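Local coordinates for flagellar basal body protein (Helicobacter pylori, PDB 5NPY) that probably builds part of the flagellar hook, the curved extracellular joint that links the motor's rod to the filament, at residues K392-I404 / N414-A426. Numbering follows the deposited sequence.
Sequences KRKNQTWEVKSYI and NDPTWEIVGFDSA. With 144 (tris-hydroxymethyl-methyl-ammonium), chain B.
Trp398, Val400 and Ser402 pair with Val421, Glu419 and Thr417 across an antiparallel beta hairpin, and the face bearing Thr397, Glu399 and Ile420 forms part of the pocket for a bound tris-hydroxymethyl-methyl-ammonium ion. Each of these three hydrogen-bonded pairs exchanges two backbone bonds; Thr417 N to Ser402 O, at 2.7 Å, is nearly straight (175° at the hydrogen).

On the pocket face, Glu399 and Ile420 run side by side, Glu399 CG 4.0 Å from Ile420 CG1. The glutamate chain is extended beyond CG (chi2 -159°), which carries OE2 out to accept a 2.7 Å bond from ligand O3, while Ile420 CD1 packs on ligand C3. Ligand O4 makes a weak bond to Thr397 OG1, whose hydroxyl also bonds Thr380 on the neighbouring strand. Arg393, tied by its guanidinium to Asn381 and Asn226, turns one face to the ligand. Farther along, Lys401 makes a CH-pi contact over one face of the Trp418 six-membered ring, its CB 3.4 Å from the centroid and 9° off the normal. Arg223 adds a cation-pi contact to this indole.

On the other face, Val400 CG2 meets Val421 CG2 at 3.8 Å, and Trp398 directs CD1 at the Phe423 edge, in the plane of that phenyl ring. Strand 435-439 packs nearby through Met435 on Ser402 and Glu419. One water bridges Ser402 OG, which also hydrogen-bonds Ser375, and Thr417 O; another joins Ser402 O, Asp415 O and Thr417 OG1. Beyond the strands, Lys394 NZ donates to Ser425 OG at 3.0 Å and to Asn395 OD1 of its own segment.

Strand 370-381 pairs with the far edge of 396-406, making this a beta hairpin within a larger antiparallel sheet, with the ligand pocket on one face and a mixed apolar and polar face on the other.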
ATOM      1  N   LYS A 392      23.461 -16.356 -11.906  1.00 25.99           N
ATOM      2  CA  LYS A 392      22.043 -16.701 -11.881  1.00 25.46           C
ATOM      3  C   LYS A 392      21.350 -16.250 -10.602  1.00 26.45           C
ATOM      4  O   LYS A 392      20.126 -16.102 -10.603  1.00 28.04           O
ATOM      5  CB  LYS A 392      21.865 -18.204 -12.068  1.00 24.33           C
ATOM      6  CG  LYS A 392      22.312 -18.649 -13.425  1.00 30.94           C
ATOM      7  CD  LYS A 392      22.276 -20.151 -13.576  1.00 28.95           C
ATOM      8  CE  LYS A 392      22.405 -20.493 -15.038  1.00 25.56           C
ATOM      9  NZ  LYS A 392      23.631 -19.848 -15.606  1.00 20.54           N
ATOM     10  N   ARG A 393      22.097 -16.035  -9.512  1.00 32.36           N
ATOM     11  CA  ARG A 393      21.474 -15.613  -8.266  1.00 22.23           C
ATOM     12  C   ARG A 393      22.100 -14.292  -7.853  1.00 30.07           C
ATOM     13  O   ARG A 393      22.519 -14.113  -6.701  1.00 23.02           O
ATOM     14  CB  ARG A 393      21.637 -16.686  -7.190  1.00 24.43           C
ATOM     15  CG  ARG A 393      21.069 -18.071  -7.587  1.00 25.04           C
ATOM     16  CD  ARG A 393      21.431 -19.087  -6.519  1.00 32.32           C
ATOM     17  NE  ARG A 393      20.902 -18.666  -5.219  1.00 31.61           N
ATOM     18  CZ  ARG A 393      19.955 -19.286  -4.516  1.00 32.71           C
ATOM     19  NH1 ARG A 393      19.415 -20.431  -4.916  1.00 17.03           N
ATOM     20  NH2 ARG A 393      19.594 -18.767  -3.352  1.00 30.27           N
ATOM     21  N   LYS A 394      22.181 -13.369  -8.816  1.00 17.88           N
ATOM     22  CA  LYS A 394      22.697 -12.040  -8.528  1.00 13.84           C
ATOM     23  C   LYS A 394      21.759 -11.249  -7.616  1.00 22.49           C
ATOM     24  O   LYS A 394      22.213 -10.560  -6.684  1.00 22.27           O
ATOM     25  CB  LYS A 394      22.925 -11.276  -9.834  1.00 13.95           C
ATOM     26  CG  LYS A 394      23.870 -10.100  -9.693  1.00 27.75           C
ATOM     27  CD  LYS A 394      23.210  -8.832 -10.127  1.00 41.20           C
ATOM     28  CE  LYS A 394      22.669  -8.951 -11.544  1.00 40.48           C
ATOM     29  NZ  LYS A 394      21.564  -7.988 -11.715  1.00 31.65           N
ATOM     30  N   ASN A 395      20.459 -11.256  -7.916  1.00 15.98           N
ATOM     31  CA  ASN A 395      19.522 -10.398  -7.199  1.00 20.39           C
ATOM     32  C   ASN A 395      19.200 -10.928  -5.808  1.00 23.53           C
ATOM     33  O   ASN A 395      18.996 -12.135  -5.612  1.00 17.60           O
ATOM     34  CB  ASN A 395      18.224 -10.254  -7.982  1.00 20.71           C
ATOM     35  CG  ASN A 395      18.407  -9.481  -9.212  1.00 25.51           C
ATOM     36  OD1 ASN A 395      19.441  -8.847  -9.378  1.00 24.95           O
ATOM     37  ND2 ASN A 395      17.419  -9.523 -10.114  1.00 28.94           N
ATOM     38  N   GLN A 396      19.117 -10.009  -4.846  1.00 16.30           N
ATOM     39  CA  GLN A 396      18.602 -10.368  -3.534  1.00 13.34           C
ATOM     40  C   GLN A 396      17.136 -10.747  -3.666  1.00 22.78           C
ATOM     41  O   GLN A 396      16.377 -10.103  -4.397  1.00 13.27           O
ATOM     42  CB  GLN A 396      18.757  -9.217  -2.551  1.00 24.73           C
ATOM     43  CG  GLN A 396      17.777  -9.269  -1.404  1.00 30.06           C
ATOM     44  CD  GLN A 396      18.293  -8.555  -0.199  1.00 48.90           C
ATOM     45  OE1 GLN A 396      19.487  -8.636   0.117  1.00 54.86           O
ATOM     46  NE2 GLN A 396      17.402  -7.837   0.497  1.00 49.87           N
ATOM     47  N   THR A 397      16.738 -11.819  -2.982  1.00 19.20           N
ATOM     48  CA  THR A 397      15.357 -12.274  -3.076  1.00 24.40           C
ATOM     49  C   THR A 397      14.837 -12.648  -1.704  1.00 13.37           C
ATOM     50  O   THR A 397      15.574 -13.138  -0.846  1.00 25.42           O
ATOM     51  CB  THR A 397      15.147 -13.504  -4.045  1.00 15.00           C
ATOM     52  OG1 THR A 397      15.795 -14.673  -3.529  1.00 13.53           O
ATOM     53  CG2 THR A 397      15.671 -13.193  -5.424  1.00 13.46           C
ATOM     54  N   TRP A 398      13.539 -12.454  -1.542  1.00 18.00           N
ATOM     55  CA  TRP A 398      12.771 -12.930  -0.404  1.00 26.64           C
ATOM     56  C   TRP A 398      11.607 -13.747  -0.938  1.00 14.16           C
ATOM     57  O   TRP A 398      11.067 -13.431  -1.998  1.00 22.12           O
ATOM     58  CB  TRP A 398      12.236 -11.758   0.451  1.00 19.92           C
ATOM     59  CG  TRP A 398      13.285 -10.865   1.011  1.00 27.95           C
ATOM     60  CD1 TRP A 398      14.214 -10.152   0.314  1.00 25.87           C
ATOM     61  CD2 TRP A 398      13.487 -10.536   2.402  1.00 29.85           C
ATOM     62  NE1 TRP A 398      14.985  -9.402   1.186  1.00 23.99           N
ATOM     63  CE2 TRP A 398      14.564  -9.630   2.467  1.00 15.07           C
ATOM     64  CE3 TRP A 398      12.861 -10.928   3.595  1.00 30.15           C
ATOM     65  CZ2 TRP A 398      15.041  -9.123   3.673  1.00 18.57           C
ATOM     66  CZ3 TRP A 398      13.324 -10.415   4.785  1.00 24.01           C
ATOM     67  CH2 TRP A 398      14.406  -9.517   4.818  1.00 17.75           C
ATOM     68  N   GLU A 399      11.206 -14.787  -0.200  1.00 13.61           N
ATOM     69  CA  GLU A 399       9.956 -15.494  -0.483  1.00 19.59           C
ATOM     70  C   GLU A 399       8.885 -15.048   0.501  1.00 29.43           C
ATOM     71  O   GLU A 399       9.081 -15.134   1.727  1.00 18.06           O
ATOM     72  CB  GLU A 399      10.115 -17.016  -0.414  1.00 16.93           C
ATOM     73  CG  GLU A 399      11.135 -17.534  -1.391  1.00 28.32           C
ATOM     74  CD  GLU A 399      10.969 -18.998  -1.699  1.00 29.45           C
ATOM     75  OE1 GLU A 399       9.840 -19.510  -1.572  1.00 27.40           O
ATOM     76  OE2 GLU A 399      11.972 -19.626  -2.080  1.00 20.19           O
ATOM     77  N   VAL A 400       7.735 -14.630  -0.043  1.00 28.86           N
ATOM     78  CA  VAL A 400       6.663 -13.991   0.720  1.00 23.34           C
ATOM     79  C   VAL A 400       5.429 -14.901   0.783  1.00 29.74           C
ATOM     80  O   VAL A 400       4.904 -15.335  -0.250  1.00 25.17           O
ATOM     81  CB  VAL A 400       6.299 -12.629   0.107  1.00 27.69           C
ATOM     82  CG1 VAL A 400       5.241 -11.942   0.951  1.00 13.63           C
ATOM     83  CG2 VAL A 400       7.597 -11.736  -0.166  1.00 13.46           C
ATOM     84  N   LYS A 401       4.927 -15.117   1.994  1.00 21.92           N
ATOM     85  CA  LYS A 401       3.763 -15.950   2.289  1.00 19.55           C
ATOM     86  C   LYS A 401       2.628 -15.020   2.710  1.00 25.48           C
ATOM     87  O   LYS A 401       2.708 -14.403   3.775  1.00 17.21           O
ATOM     88  CB  LYS A 401       4.136 -16.936   3.401  1.00 26.48           C
ATOM     89  CG  LYS A 401       3.011 -17.556   4.216  1.00 29.45           C
ATOM     90  CD  LYS A 401       3.585 -18.297   5.438  1.00 28.37           C
ATOM     91  CE  LYS A 401       2.699 -19.479   5.823  1.00 43.00           C
ATOM     92  NZ  LYS A 401       3.393 -20.428   6.729  1.00 52.94           N
ATOM     93  N   SER A 402       1.581 -14.898   1.881  1.00 22.41           N
ATOM     94  CA  SER A 402       0.506 -13.944   2.136  1.00 23.78           C
ATOM     95  C   SER A 402      -0.855 -14.631   2.301  1.00 34.39           C
ATOM     96  O   SER A 402      -1.172 -15.599   1.595  1.00 32.27           O
ATOM     97  CB  SER A 402       0.406 -12.901   1.020  1.00 14.07           C
ATOM     98  OG  SER A 402       1.641 -12.246   0.775  1.00 27.15           O
ATOM     99  N   TYR A 403      -1.675 -14.085   3.205  1.00 29.45           N
ATOM    100  CA  TYR A 403      -2.987 -14.636   3.543  1.00 25.49           C
ATOM    101  C   TYR A 403      -3.778 -13.559   4.274  1.00 36.56           C
ATOM    102  O   TYR A 403      -3.243 -12.501   4.632  1.00 30.64           O
ATOM    103  CB  TYR A 403      -2.862 -15.902   4.400  1.00 15.83           C
ATOM    104  CG  TYR A 403      -1.918 -15.705   5.574  1.00 29.91           C
ATOM    105  CD1 TYR A 403      -2.397 -15.267   6.808  1.00 28.18           C
ATOM    106  CD2 TYR A 403      -0.544 -15.921   5.442  1.00 23.61           C
ATOM    107  CE1 TYR A 403      -1.535 -15.061   7.885  1.00 16.37           C
ATOM    108  CE2 TYR A 403       0.327 -15.697   6.523  1.00 31.85           C
ATOM    109  CZ  TYR A 403      -0.192 -15.269   7.742  1.00 24.64           C
ATOM    110  OH  TYR A 403       0.621 -15.049   8.818  1.00 25.86           O
ATOM    111  N   ILE A 404      -5.062 -13.850   4.503  1.00 41.56           N
ATOM    112  CA  ILE A 404      -6.011 -12.927   5.122  1.00 39.29           C
ATOM    113  C   ILE A 404      -6.531 -13.545   6.414  1.00 37.84           C
ATOM    114  O   ILE A 404      -7.031 -14.676   6.411  1.00 33.87           O
ATOM    115  CB  ILE A 404      -7.179 -12.609   4.175  1.00 30.50           C
ATOM    116  CG1 ILE A 404      -6.668 -11.915   2.920  1.00 29.98           C
ATOM    117  CG2 ILE A 404      -8.215 -11.753   4.887  1.00 19.48           C
ATOM    118  CD1 ILE A 404      -7.756 -11.661   1.904  1.00 31.21           C
ATOM    119  N   ASN A 414      -8.105 -18.275   4.800  1.00 38.20           N
ATOM    120  CA  ASN A 414      -7.404 -18.387   3.536  1.00 40.68           C
ATOM    121  C   ASN A 414      -6.342 -19.467   3.626  1.00 35.97           C
ATOM    122  O   ASN A 414      -5.811 -19.738   4.704  1.00 40.12           O
ATOM    123  CB  ASN A 414      -6.711 -17.043   3.221  1.00 55.62           C
ATOM    124  CG  ASN A 414      -7.176 -16.428   1.940  1.00 48.87           C
ATOM    125  OD1 ASN A 414      -8.150 -16.869   1.333  1.00 55.92           O
ATOM    126  ND2 ASN A 414      -6.481 -15.399   1.517  1.00 34.22           N
ATOM    127  N   ASP A 415      -6.005 -20.077   2.450  1.00 37.10           N
ATOM    128  CA  ASP A 415      -4.696 -20.712   2.499  1.00 37.98           C
ATOM    129  C   ASP A 415      -3.625 -19.697   2.102  1.00 32.59           C
ATOM    130  O   ASP A 415      -3.915 -18.721   1.407  1.00 32.91           O
ATOM    131  CB  ASP A 415      -4.638 -21.917   1.554  1.00 60.82           C
ATOM    132  CG  ASP A 415      -5.028 -23.232   2.231  1.00 66.89           C
ATOM    133  OD1 ASP A 415      -5.812 -23.204   3.210  1.00 67.87           O
ATOM    134  OD2 ASP A 415      -4.544 -24.296   1.767  1.00 63.43           O
ATOM    135  N   PRO A 416      -2.385 -19.860   2.537  1.00 32.85           N
ATOM    136  CA  PRO A 416      -1.345 -18.898   2.133  1.00 34.08           C
ATOM    137  C   PRO A 416      -1.016 -18.987   0.645  1.00 33.92           C
ATOM    138  O   PRO A 416      -1.035 -20.065   0.047  1.00 29.83           O
ATOM    139  CB  PRO A 416      -0.138 -19.279   3.002  1.00 20.13           C
ATOM    140  CG  PRO A 416      -0.453 -20.673   3.538  1.00 27.12           C
ATOM    141  CD  PRO A 416      -1.950 -20.730   3.642  1.00 29.54           C
ATOM    142  N   THR A 417      -0.723 -17.822   0.056  1.00 31.49           N
ATOM    143  CA  THR A 417      -0.248 -17.686  -1.316  1.00 25.39           C
ATOM    144  C   THR A 417       1.218 -17.240  -1.304  1.00 36.48           C
ATOM    145  O   THR A 417       1.549 -16.179  -0.752  1.00 33.41           O
ATOM    146  CB  THR A 417      -1.088 -16.677  -2.101  1.00 24.64           C
ATOM    147  OG1 THR A 417      -2.483 -17.001  -1.994  1.00 27.48           O
ATOM    148  CG2 THR A 417      -0.668 -16.688  -3.581  1.00 24.65           C
ATOM    149  N   TRP A 418       2.081 -18.028  -1.942  1.00 34.76           N
ATOM    150  CA  TRP A 418       3.515 -17.775  -1.958  1.00 31.36           C
ATOM    151  C   TRP A 418       3.918 -17.041  -3.228  1.00 30.21           C
ATOM    152  O   TRP A 418       3.435 -17.342  -4.320  1.00 32.84           O
ATOM    153  CB  TRP A 418       4.324 -19.075  -1.826  1.00 14.46           C
ATOM    154  CG  TRP A 418       4.266 -19.655  -0.451  1.00 17.99           C
ATOM    155  CD1 TRP A 418       3.309 -20.475   0.028  1.00 15.43           C
ATOM    156  CD2 TRP A 418       5.178 -19.427   0.642  1.00 28.49           C
ATOM    157  NE1 TRP A 418       3.556 -20.796   1.328  1.00 27.35           N
ATOM    158  CE2 TRP A 418       4.696 -20.164   1.741  1.00 30.73           C
ATOM    159  CE3 TRP A 418       6.360 -18.696   0.789  1.00 19.10           C
ATOM    160  CZ2 TRP A 418       5.349 -20.194   2.980  1.00 23.41           C
ATOM    161  CZ3 TRP A 418       7.008 -18.718   2.025  1.00 17.31           C
ATOM    162  CH2 TRP A 418       6.502 -19.464   3.099  1.00 24.28           C
ATOM    163  N   GLU A 419       4.809 -16.071  -3.070  1.00 30.89           N
ATOM    164  CA  GLU A 419       5.297 -15.264  -4.171  1.00 21.31           C
ATOM    165  C   GLU A 419       6.775 -14.997  -3.921  1.00 30.01           C
ATOM    166  O   GLU A 419       7.191 -14.816  -2.769  1.00 31.79           O
ATOM    167  CB  GLU A 419       4.477 -13.972  -4.263  1.00 22.71           C
ATOM    168  CG  GLU A 419       4.708 -13.152  -5.491  1.00 37.36           C
ATOM    169  CD  GLU A 419       4.331 -13.916  -6.745  1.00 43.02           C
ATOM    170  OE1 GLU A 419       3.222 -14.504  -6.779  1.00 44.00           O
ATOM    171  OE2 GLU A 419       5.167 -13.958  -7.676  1.00 39.23           O
ATOM    172  N   ILE A 420       7.581 -15.013  -4.978  1.00 29.27           N
ATOM    173  CA  ILE A 420       9.014 -14.763  -4.845  1.00 20.44           C
ATOM    174  C   ILE A 420       9.300 -13.347  -5.317  1.00 30.60           C
ATOM    175  O   ILE A 420       8.834 -12.927  -6.385  1.00 30.72           O
ATOM    176  CB  ILE A 420       9.862 -15.787  -5.615  1.00 21.02           C
ATOM    177  CG1 ILE A 420       9.593 -17.209  -5.093  1.00 13.91           C
ATOM    178  CG2 ILE A 420      11.343 -15.466  -5.460  1.00 23.70           C
ATOM    179  CD1 ILE A 420      10.292 -18.283  -5.878  1.00 14.05           C
ATOM    180  N   VAL A 421      10.064 -12.615  -4.515  1.00 26.99           N
ATOM    181  CA  VAL A 421      10.297 -11.186  -4.675  1.00 21.55           C
ATOM    182  C   VAL A 421      11.792 -10.941  -4.831  1.00 14.64           C
ATOM    183  O   VAL A 421      12.587 -11.577  -4.135  1.00 16.79           O
ATOM    184  CB  VAL A 421       9.728 -10.457  -3.445  1.00 39.74           C
ATOM    185  CG1 VAL A 421      10.417  -9.202  -3.186  1.00 36.20           C
ATOM    186  CG2 VAL A 421       8.252 -10.275  -3.578  1.00 37.68           C
ATOM    187  N   GLY A 422      12.174 -10.053  -5.776  1.00 17.75           N
ATOM    188  CA  GLY A 422      13.567  -9.736  -6.024  1.00 13.25           C
ATOM    189  C   GLY A 422      13.828  -8.233  -5.970  1.00 22.77           C
ATOM    190  O   GLY A 422      12.904  -7.423  -5.952  1.00 21.09           O
ATOM    191  N   PHE A 423      15.109  -7.866  -5.938  1.00 17.75           N
ATOM    192  CA  PHE A 423      15.486  -6.451  -5.896  1.00 31.46           C
ATOM    193  C   PHE A 423      16.541  -6.127  -6.942  1.00 20.87           C
ATOM    194  O   PHE A 423      17.540  -6.835  -7.062  1.00 21.04           O
ATOM    195  CB  PHE A 423      15.995  -6.026  -4.505  1.00 13.15           C
ATOM    196  CG  PHE A 423      14.904  -5.958  -3.488  1.00 13.80           C
ATOM    197  CD1 PHE A 423      14.631  -7.042  -2.675  1.00 15.72           C
ATOM    198  CD2 PHE A 423      14.098  -4.835  -3.397  1.00 14.21           C
ATOM    199  CE1 PHE A 423      13.589  -7.006  -1.760  1.00 15.29           C
ATOM    200  CE2 PHE A 423      13.054  -4.793  -2.481  1.00 19.72           C
ATOM    201  CZ  PHE A 423      12.813  -5.868  -1.656  1.00 14.60           C
ATOM    202  N   ASP A 424      16.340  -5.023  -7.651  1.00 27.80           N
ATOM    203  CA  ASP A 424      17.315  -4.562  -8.628  1.00 23.91           C
ATOM    204  C   ASP A 424      18.654  -4.285  -7.948  1.00 25.17           C
ATOM    205  O   ASP A 424      18.726  -3.573  -6.947  1.00 18.82           O
ATOM    206  CB  ASP A 424      16.769  -3.323  -9.334  1.00 25.53           C
ATOM    207  CG  ASP A 424      17.676  -2.825 -10.449  1.00 28.86           C
ATOM    208  OD1 ASP A 424      17.223  -2.824 -11.610  1.00 42.78           O
ATOM    209  OD2 ASP A 424      18.822  -2.416 -10.167  1.00 26.70           O
ATOM    210  N   SER A 425      19.721  -4.882  -8.472  1.00 35.91           N
ATOM    211  CA  SER A 425      20.997  -4.798  -7.769  1.00 42.31           C
ATOM    212  C   SER A 425      21.581  -3.380  -7.753  1.00 47.33           C
ATOM    213  O   SER A 425      22.441  -3.095  -6.914  1.00 48.47           O
ATOM    214  CB  SER A 425      21.980  -5.785  -8.394  1.00 38.10           C
ATOM    215  OG  SER A 425      21.954  -5.672  -9.808  1.00 23.23           O
ATOM    216  N   ALA A 426      21.123  -2.486  -8.637  1.00 43.59           N
ATOM    217  CA  ALA A 426      21.606  -1.105  -8.712  1.00 43.17           C
ATOM    218  C   ALA A 426      20.680  -0.134  -7.975  1.00 49.33           C
ATOM    219  O   ALA A 426      20.941   0.233  -6.824  1.00 50.35           O
ATOM    220  CB  ALA A 426      21.751  -0.679 -10.179  1.00 40.35           C
TER
HETATM  221  C1  144 B 701      15.338 -19.090  -6.350  1.00 20.73           C
HETATM  222  N   144 B 701      15.242 -18.798  -4.920  1.00 43.65           N
HETATM  223  C2  144 B 701      15.855 -19.883  -4.153  1.00 53.39           C
HETATM  224  O2  144 B 701      15.027 -21.010  -4.004  1.00 46.49           O
HETATM  225  C3  144 B 701      13.844 -18.665  -4.527  1.00 43.42           C
HETATM  226  O3  144 B 701      13.737 -17.969  -3.305  1.00 13.85           O
HETATM  227  C4  144 B 701      15.924 -17.553  -4.529  1.00 33.63           C
HETATM  228  O4  144 B 701      16.638 -16.831  -5.508  1.00 32.51           O
HETATM  229  O   HOH W   1      19.733  -7.406  -5.689  1.00 13.38           O
HETATM  230  O   HOH W   2       2.763 -13.603  -1.217  1.00 21.25           O
HETATM  231  O   HOH W   3      -3.847 -16.422   0.185  1.00 22.68           O